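Local coordinates for protein 3-oxoadipate enol-lactonase (Burkholderia xenovorans, PDB 2XUA) that probably hydrolyses the lactone ring of 3-oxoadipate enol-lactone, a step in the breakdown of catechol-type aromatic compounds, at residues S40-H52 / N247-V259. Numbering follows the deposited sequence.
Sequences SMWAPQVAALSKH and NIERADAFTKTVV
Phe-254 meets the indole of Trp-42 at its edge. Its CZ lies 3.7 Å from Trp-42 CZ3, near the indole plane. One face of the indole carries the methyl CE of Met-41, a selenomethionine, centred 3.9 Å above the plane. One face of the Phe-254 ring is covered by CB of Asn-247 from its own segment. The Asn-247 amide is tilted against the indole, neither flat on it nor square to it. Its CG lies between the backbone N and the carbonyl carbon (chi1 72°), which turns the amide toward segment 40-52. There ND2 donates to Met-41 O at 2.9 Å. The bond is bent, 138° at the hydrogen, and the donor stands above the carbonyl plane. OD1 is buried with no polar partner in the model, and Met-41 CE lies 3.3 Å from it.

Gln-45 is a knob in a hole formed by Asn-247, Ala-251, Phe-254 and Thr-255. Its chain bends at chi2, and its CG passes close to Thr-255 OG1. A water bridges the helices, 2.7 Å from Thr-255 OG1, and donates to Pro-44 O. Beside it, Pro-44 CB rests on Ala-251 CB. Farther along, Ala-48 CB presses on Thr-255 CG2 at 3.3 Å, tighter than usual carbon contact. Val-259 forks at the far end: CG2 meets Leu-49 CD2, and CG1 meets the His-52 ring.

Helix 43-52 and residues 251-259 of the last helix cross at -33° and pack on the central sheet of the alpha/beta hydrolase fold. Trp-42 and Asn-247 reach Leu-99 of strand 94-99, Leu-49 touches strand 54-58, and Phe-254 lies on Ile-212 of strand 209-214. Val-169 of the second subunit packs on Pro-44 and Ile-248.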
ATOM      1  N   SER B  40       0.366   2.674  -4.963  1.00 11.13           N
ATOM      2  CA  SER B  40       1.172   3.099  -3.809  1.00 11.75           C
ATOM      3  C   SER B  40       2.607   3.392  -4.187  1.00 12.74           C
ATOM      4  O   SER B  40       3.343   4.104  -3.452  1.00 11.37           O
ATOM      5  CB  SER B  40       1.122   2.045  -2.663  1.00 10.00           C
ATOM      6  OG  SER B  40       1.822   0.815  -3.001  1.00 12.55           O
HETATM    7  N   MSE B  41       3.051   2.845  -5.329  1.00 13.34           N
HETATM    8  CA  MSE B  41       4.474   3.067  -5.712  1.00 11.45           C
HETATM    9  C   MSE B  41       4.792   4.542  -5.961  1.00 11.38           C
HETATM   10  O   MSE B  41       5.925   4.933  -5.852  1.00  8.63           O
HETATM   11  CB  MSE B  41       4.858   2.229  -6.928  1.00 12.04           C
HETATM   12  CG  MSE B  41       4.121   2.697  -8.190  1.00 10.64           C
HETATM   13 SE   MSE B  41       5.173   2.181  -9.714  1.00 20.93          SE
HETATM   14  CE  MSE B  41       6.643   3.449  -9.612  1.00 13.28           C
ATOM     15  N   TRP B  42       3.771   5.383  -6.237  1.00 11.59           N
ATOM     16  CA  TRP B  42       4.009   6.786  -6.516  1.00 10.73           C
ATOM     17  C   TRP B  42       3.837   7.639  -5.252  1.00 12.08           C
ATOM     18  O   TRP B  42       3.867   8.838  -5.321  1.00 11.79           O
ATOM     19  CB  TRP B  42       2.958   7.263  -7.534  1.00 12.48           C
ATOM     20  CG  TRP B  42       3.191   6.680  -8.895  1.00 10.95           C
ATOM     21  CD1 TRP B  42       2.381   5.814  -9.557  1.00  7.81           C
ATOM     22  CD2 TRP B  42       4.286   6.990  -9.781  1.00 11.00           C
ATOM     23  NE1 TRP B  42       2.937   5.502 -10.782  1.00 11.40           N
ATOM     24  CE2 TRP B  42       4.094   6.216 -10.960  1.00 12.83           C
ATOM     25  CE3 TRP B  42       5.426   7.781  -9.666  1.00 14.74           C
ATOM     26  CZ2 TRP B  42       4.990   6.239 -12.047  1.00 12.27           C
ATOM     27  CZ3 TRP B  42       6.324   7.838 -10.745  1.00 15.69           C
ATOM     28  CH2 TRP B  42       6.098   7.042 -11.928  1.00 12.01           C
ATOM     29  N   ALA B  43       3.576   7.020  -4.107  1.00 10.69           N
ATOM     30  CA  ALA B  43       3.335   7.815  -2.927  1.00 11.04           C
ATOM     31  C   ALA B  43       4.442   8.881  -2.660  1.00 11.08           C
ATOM     32  O   ALA B  43       4.118  10.015  -2.265  1.00 11.90           O
ATOM     33  CB  ALA B  43       3.109   6.849  -1.655  1.00  9.44           C
ATOM     34  N   PRO B  44       5.746   8.572  -2.925  1.00 11.89           N
ATOM     35  CA  PRO B  44       6.733   9.672  -2.615  1.00 13.40           C
ATOM     36  C   PRO B  44       6.593  10.925  -3.476  1.00 12.97           C
ATOM     37  O   PRO B  44       7.056  11.996  -3.091  1.00 11.76           O
ATOM     38  CB  PRO B  44       8.121   9.006  -2.835  1.00 12.82           C
ATOM     39  CG  PRO B  44       7.834   7.485  -2.557  1.00 13.41           C
ATOM     40  CD  PRO B  44       6.453   7.360  -3.349  1.00 12.69           C
ATOM     41  N   GLN B  45       5.966  10.789  -4.643  1.00 13.02           N
ATOM     42  CA  GLN B  45       5.764  11.939  -5.502  1.00 11.96           C
ATOM     43  C   GLN B  45       4.464  12.767  -5.250  1.00 12.34           C
ATOM     44  O   GLN B  45       4.286  13.866  -5.821  1.00 13.22           O
ATOM     45  CB  GLN B  45       5.778  11.477  -6.972  1.00 11.92           C
ATOM     46  CG  GLN B  45       7.201  11.248  -7.547  1.00 14.43           C
ATOM     47  CD  GLN B  45       7.897  10.048  -6.900  1.00 15.31           C
ATOM     48  OE1 GLN B  45       9.070  10.120  -6.448  1.00 17.70           O
ATOM     49  NE2 GLN B  45       7.177   8.937  -6.831  1.00 11.06           N
ATOM     50  N   VAL B  46       3.535  12.203  -4.514  1.00 11.65           N
ATOM     51  CA  VAL B  46       2.161  12.782  -4.483  1.00 13.13           C
ATOM     52  C   VAL B  46       2.093  14.214  -3.919  1.00 13.60           C
ATOM     53  O   VAL B  46       1.482  15.125  -4.500  1.00 12.92           O
ATOM     54  CB  VAL B  46       1.204  11.827  -3.745  1.00 12.23           C
ATOM     55  CG1 VAL B  46      -0.164  12.533  -3.471  1.00 14.86           C
ATOM     56  CG2 VAL B  46       1.041  10.494  -4.604  1.00 14.02           C
ATOM     57  N   ALA B  47       2.802  14.410  -2.828  1.00 15.75           N
ATOM     58  CA  ALA B  47       2.840  15.715  -2.135  1.00 16.27           C
ATOM     59  C   ALA B  47       3.346  16.836  -3.047  1.00 15.98           C
ATOM     60  O   ALA B  47       2.677  17.846  -3.210  1.00 15.76           O
ATOM     61  CB  ALA B  47       3.683  15.628  -0.845  1.00 16.85           C
ATOM     62  N   ALA B  48       4.515  16.666  -3.664  1.00 15.56           N
ATOM     63  CA  ALA B  48       5.061  17.664  -4.530  1.00 15.28           C
ATOM     64  C   ALA B  48       4.224  17.863  -5.795  1.00 14.58           C
ATOM     65  O   ALA B  48       4.120  18.978  -6.283  1.00 16.34           O
ATOM     66  CB  ALA B  48       6.551  17.362  -4.897  1.00 16.43           C
ATOM     67  N   LEU B  49       3.615  16.812  -6.328  1.00 14.10           N
ATOM     68  CA  LEU B  49       2.860  16.979  -7.554  1.00 12.80           C
ATOM     69  C   LEU B  49       1.511  17.650  -7.310  1.00 13.10           C
ATOM     70  O   LEU B  49       1.067  18.435  -8.115  1.00 13.91           O
ATOM     71  CB  LEU B  49       2.640  15.635  -8.231  1.00 11.60           C
ATOM     72  CG  LEU B  49       3.844  15.002  -8.945  1.00 10.79           C
ATOM     73  CD1 LEU B  49       3.353  13.583  -9.286  1.00 10.99           C
ATOM     74  CD2 LEU B  49       4.273  15.741 -10.254  1.00 12.13           C
ATOM     75  N   SER B  50       0.895  17.340  -6.169  1.00 13.75           N
ATOM     76  CA  SER B  50      -0.343  17.976  -5.678  1.00 15.62           C
ATOM     77  C   SER B  50      -0.258  19.437  -5.511  1.00 17.19           C
ATOM     78  O   SER B  50      -1.290  20.062  -5.371  1.00 17.46           O
ATOM     79  CB  SER B  50      -0.665  17.491  -4.216  1.00 15.88           C
ATOM     80  OG  SER B  50      -1.116  16.178  -4.335  1.00 16.80           O
ATOM     81  N   LYS B  51       0.956  19.970  -5.373  1.00 18.96           N
ATOM     82  CA  LYS B  51       1.120  21.401  -5.213  1.00 21.55           C
ATOM     83  C   LYS B  51       0.878  22.097  -6.541  1.00 21.98           C
ATOM     84  O   LYS B  51       0.328  23.190  -6.580  1.00 22.98           O
ATOM     85  CB  LYS B  51       2.478  21.732  -4.681  1.00 22.65           C
ATOM     86  CG  LYS B  51       2.654  21.177  -3.278  1.00 27.84           C
ATOM     87  CD  LYS B  51       3.501  22.059  -2.414  1.00 35.45           C
ATOM     88  CE  LYS B  51       4.964  22.080  -2.833  1.00 38.92           C
ATOM     89  NZ  LYS B  51       5.797  22.450  -1.648  1.00 41.33           N
ATOM     90  N   HIS B  52       1.231  21.413  -7.617  1.00 20.52           N
ATOM     91  CA  HIS B  52       1.176  22.002  -8.941  1.00 20.78           C
ATOM     92  C   HIS B  52       0.099  21.467  -9.837  1.00 18.63           C
ATOM     93  O   HIS B  52      -0.201  22.104 -10.792  1.00 18.67           O
ATOM     94  CB  HIS B  52       2.542  21.852  -9.593  1.00 22.21           C
ATOM     95  CG  HIS B  52       3.619  22.507  -8.799  1.00 27.25           C
ATOM     96  ND1 HIS B  52       3.774  23.878  -8.756  1.00 33.12           N
ATOM     97  CD2 HIS B  52       4.541  21.991  -7.942  1.00 29.22           C
ATOM     98  CE1 HIS B  52       4.760  24.177  -7.917  1.00 34.57           C
ATOM     99  NE2 HIS B  52       5.256  23.047  -7.432  1.00 30.98           N
ATOM    100  N   ASN B 247      12.030   6.222  -8.869  1.00 13.43           N
ATOM    101  CA  ASN B 247      11.211   7.219  -8.123  1.00 13.30           C
ATOM    102  C   ASN B 247      11.135   6.881  -6.617  1.00 12.09           C
ATOM    103  O   ASN B 247      10.727   7.719  -5.792  1.00 13.97           O
ATOM    104  CB  ASN B 247       9.783   7.250  -8.684  1.00 12.90           C
ATOM    105  CG  ASN B 247       9.018   6.021  -8.315  1.00 14.78           C
ATOM    106  OD1 ASN B 247       9.416   4.918  -8.698  1.00 15.02           O
ATOM    107  ND2 ASN B 247       7.938   6.181  -7.510  1.00  8.93           N
ATOM    108  N   ILE B 248      11.452   5.642  -6.269  1.00 12.60           N
ATOM    109  CA  ILE B 248      11.648   5.242  -4.880  1.00 13.73           C
ATOM    110  C   ILE B 248      13.072   5.360  -4.378  1.00 14.51           C
ATOM    111  O   ILE B 248      13.338   6.055  -3.398  1.00 15.15           O
ATOM    112  CB  ILE B 248      11.100   3.855  -4.630  1.00 13.66           C
ATOM    113  CG1 ILE B 248       9.590   3.967  -4.665  1.00 15.41           C
ATOM    114  CG2 ILE B 248      11.459   3.364  -3.183  1.00 13.06           C
ATOM    115  CD1 ILE B 248       8.910   2.638  -4.590  1.00 13.71           C
ATOM    116  N   GLU B 249      13.999   4.683  -5.048  1.00 15.43           N
ATOM    117  CA  GLU B 249      15.388   4.752  -4.632  1.00 15.92           C
ATOM    118  C   GLU B 249      15.978   6.180  -4.629  1.00 15.35           C
ATOM    119  O   GLU B 249      16.747   6.514  -3.753  1.00 14.59           O
ATOM    120  CB  GLU B 249      16.254   3.728  -5.430  1.00 15.92           C
ATOM    121  CG  GLU B 249      17.740   3.792  -4.990  1.00 14.33           C
ATOM    122  CD  GLU B 249      18.490   2.482  -5.336  1.00 20.76           C
ATOM    123  OE1 GLU B 249      17.808   1.523  -5.831  1.00 15.08           O
ATOM    124  OE2 GLU B 249      19.732   2.438  -5.110  1.00 17.68           O
ATOM    125  N   ARG B 250      15.665   7.021  -5.616  1.00 15.60           N
ATOM    126  CA  ARG B 250      16.129   8.373  -5.610  1.00 15.22           C
ATOM    127  C   ARG B 250      14.911   9.247  -5.682  1.00 16.02           C
ATOM    128  O   ARG B 250      14.799  10.100  -6.594  1.00 15.27           O
ATOM    129  CB  ARG B 250      16.884   8.697  -6.889  1.00 15.76           C
ATOM    130  CG  ARG B 250      18.233   8.141  -7.072  1.00 22.21           C
ATOM    131  CD  ARG B 250      18.969   7.970  -5.868  1.00 30.46           C
ATOM    132  NE  ARG B 250      19.970   8.980  -5.752  1.00 33.26           N
ATOM    133  CZ  ARG B 250      21.195   8.778  -5.273  1.00 35.91           C
ATOM    134  NH1 ARG B 250      21.589   7.587  -4.847  1.00 35.94           N
ATOM    135  NH2 ARG B 250      22.037   9.809  -5.214  1.00 37.60           N
ATOM    136  N   ALA B 251      14.005   9.076  -4.728  1.00 15.34           N
ATOM    137  CA  ALA B 251      12.725   9.827  -4.700  1.00 15.00           C
ATOM    138  C   ALA B 251      12.882  11.316  -4.821  1.00 15.87           C
ATOM    139  O   ALA B 251      12.268  11.956  -5.659  1.00 13.99           O
ATOM    140  CB  ALA B 251      11.949   9.462  -3.445  1.00 14.08           C
ATOM    141  N   ASP B 252      13.741  11.898  -3.979  1.00 16.34           N
ATOM    142  CA  ASP B 252      13.841  13.330  -3.979  1.00 18.28           C
ATOM    143  C   ASP B 252      14.287  13.933  -5.304  1.00 18.16           C
ATOM    144  O   ASP B 252      13.677  14.915  -5.762  1.00 17.28           O
ATOM    145  CB  ASP B 252      14.666  13.827  -2.776  1.00 19.83           C
ATOM    146  CG  ASP B 252      14.495  15.333  -2.575  1.00 22.59           C
ATOM    147  OD1 ASP B 252      15.258  16.073  -3.210  1.00 22.09           O
ATOM    148  OD2 ASP B 252      13.557  15.762  -1.870  1.00 27.86           O
ATOM    149  N   ALA B 253      15.292  13.335  -5.949  1.00 16.63           N
ATOM    150  CA  ALA B 253      15.801  13.830  -7.208  1.00 15.43           C
ATOM    151  C   ALA B 253      14.821  13.564  -8.298  1.00 16.69           C
ATOM    152  O   ALA B 253      14.657  14.395  -9.204  1.00 17.48           O
ATOM    153  CB  ALA B 253      17.127  13.170  -7.546  1.00 16.21           C
ATOM    154  N   PHE B 254      14.157  12.393  -8.235  1.00 16.33           N
ATOM    155  CA  PHE B 254      13.152  12.033  -9.242  1.00 14.48           C
ATOM    156  C   PHE B 254      11.990  13.055  -9.228  1.00 15.28           C
ATOM    157  O   PHE B 254      11.592  13.566 -10.299  1.00 14.70           O
ATOM    158  CB  PHE B 254      12.635  10.635  -8.938  1.00 13.59           C
ATOM    159  CG  PHE B 254      11.619  10.138  -9.930  1.00 15.66           C
ATOM    160  CD1 PHE B 254      11.957   9.186 -10.911  1.00 10.09           C
ATOM    161  CD2 PHE B 254      10.315  10.641  -9.898  1.00 13.16           C
ATOM    162  CE1 PHE B 254      10.972   8.698 -11.862  1.00 11.84           C
ATOM    163  CE2 PHE B 254       9.329  10.150 -10.828  1.00  9.76           C
ATOM    164  CZ  PHE B 254       9.653   9.186 -11.798  1.00 14.49           C
ATOM    165  N   THR B 255      11.447  13.295  -8.038  1.00 15.02           N
ATOM    166  CA  THR B 255      10.396  14.268  -7.839  1.00 16.82           C
ATOM    167  C   THR B 255      10.750  15.656  -8.384  1.00 16.91           C
ATOM    168  O   THR B 255      10.018  16.218  -9.211  1.00 17.33           O
ATOM    169  CB  THR B 255       9.914  14.318  -6.372  1.00 16.99           C
ATOM    170  OG1 THR B 255       9.454  13.005  -5.982  1.00 16.90           O
ATOM    171  CG2 THR B 255       8.750  15.271  -6.278  1.00 17.73           C
ATOM    172  N   LYS B 256      11.893  16.169  -7.973  1.00 17.09           N
ATOM    173  CA  LYS B 256      12.391  17.444  -8.447  1.00 18.49           C
ATOM    174  C   LYS B 256      12.483  17.486  -9.963  1.00 18.56           C
ATOM    175  O   LYS B 256      12.022  18.460 -10.593  1.00 17.02           O
ATOM    176  CB  LYS B 256      13.762  17.730  -7.794  1.00 20.53           C
ATOM    177  CG  LYS B 256      14.434  19.055  -8.175  1.00 26.85           C
ATOM    178  CD  LYS B 256      13.772  20.276  -7.474  1.00 36.86           C
ATOM    179  CE  LYS B 256      14.347  21.673  -7.883  1.00 39.96           C
ATOM    180  NZ  LYS B 256      15.824  21.638  -8.100  1.00 39.70           N
ATOM    181  N   THR B 257      13.094  16.444 -10.547  1.00 17.36           N
ATOM    182  CA  THR B 257      13.269  16.425 -11.980  1.00 17.80           C
ATOM    183  C   THR B 257      11.929  16.507 -12.714  1.00 17.25           C
ATOM    184  O   THR B 257      11.782  17.294 -13.640  1.00 17.07           O
ATOM    185  CB  THR B 257      14.023  15.154 -12.430  1.00 17.26           C
ATOM    186  OG1 THR B 257      15.259  15.055 -11.681  1.00 17.56           O
ATOM    187  CG2 THR B 257      14.326  15.238 -13.902  1.00 19.18           C
ATOM    188  N   VAL B 258      10.985  15.666 -12.306  1.00 15.64           N
ATOM    189  CA  VAL B 258       9.685  15.591 -12.928  1.00 16.42           C
ATOM    190  C   VAL B 258       8.932  16.913 -12.675  1.00 17.22           C
ATOM    191  O   VAL B 258       8.361  17.444 -13.610  1.00 17.74           O
ATOM    192  CB  VAL B 258       8.911  14.354 -12.478  1.00 17.64           C
ATOM    193  CG1 VAL B 258       7.569  14.316 -13.106  1.00 15.76           C
ATOM    194  CG2 VAL B 258       9.660  13.089 -13.024  1.00 15.26           C
ATOM    195  N   VAL B 259       9.026  17.474 -11.465  1.00 17.75           N
ATOM    196  CA  VAL B 259       8.289  18.719 -11.184  1.00 19.34           C
ATOM    197  C   VAL B 259       8.844  19.894 -12.025  1.00 19.88           C
ATOM    198  O   VAL B 259       8.062  20.626 -12.642  1.00 20.28           O
ATOM    199  CB  VAL B 259       8.115  19.001  -9.702  1.00 18.99           C
ATOM    200  CG1 VAL B 259       7.441  20.430  -9.433  1.00 19.90           C
ATOM    201  CG2 VAL B 259       7.235  17.896  -9.046  1.00 20.44           C
TER
HETATM  202  O   HOH W   1       9.746  12.562  -3.377  1.00 16.72           O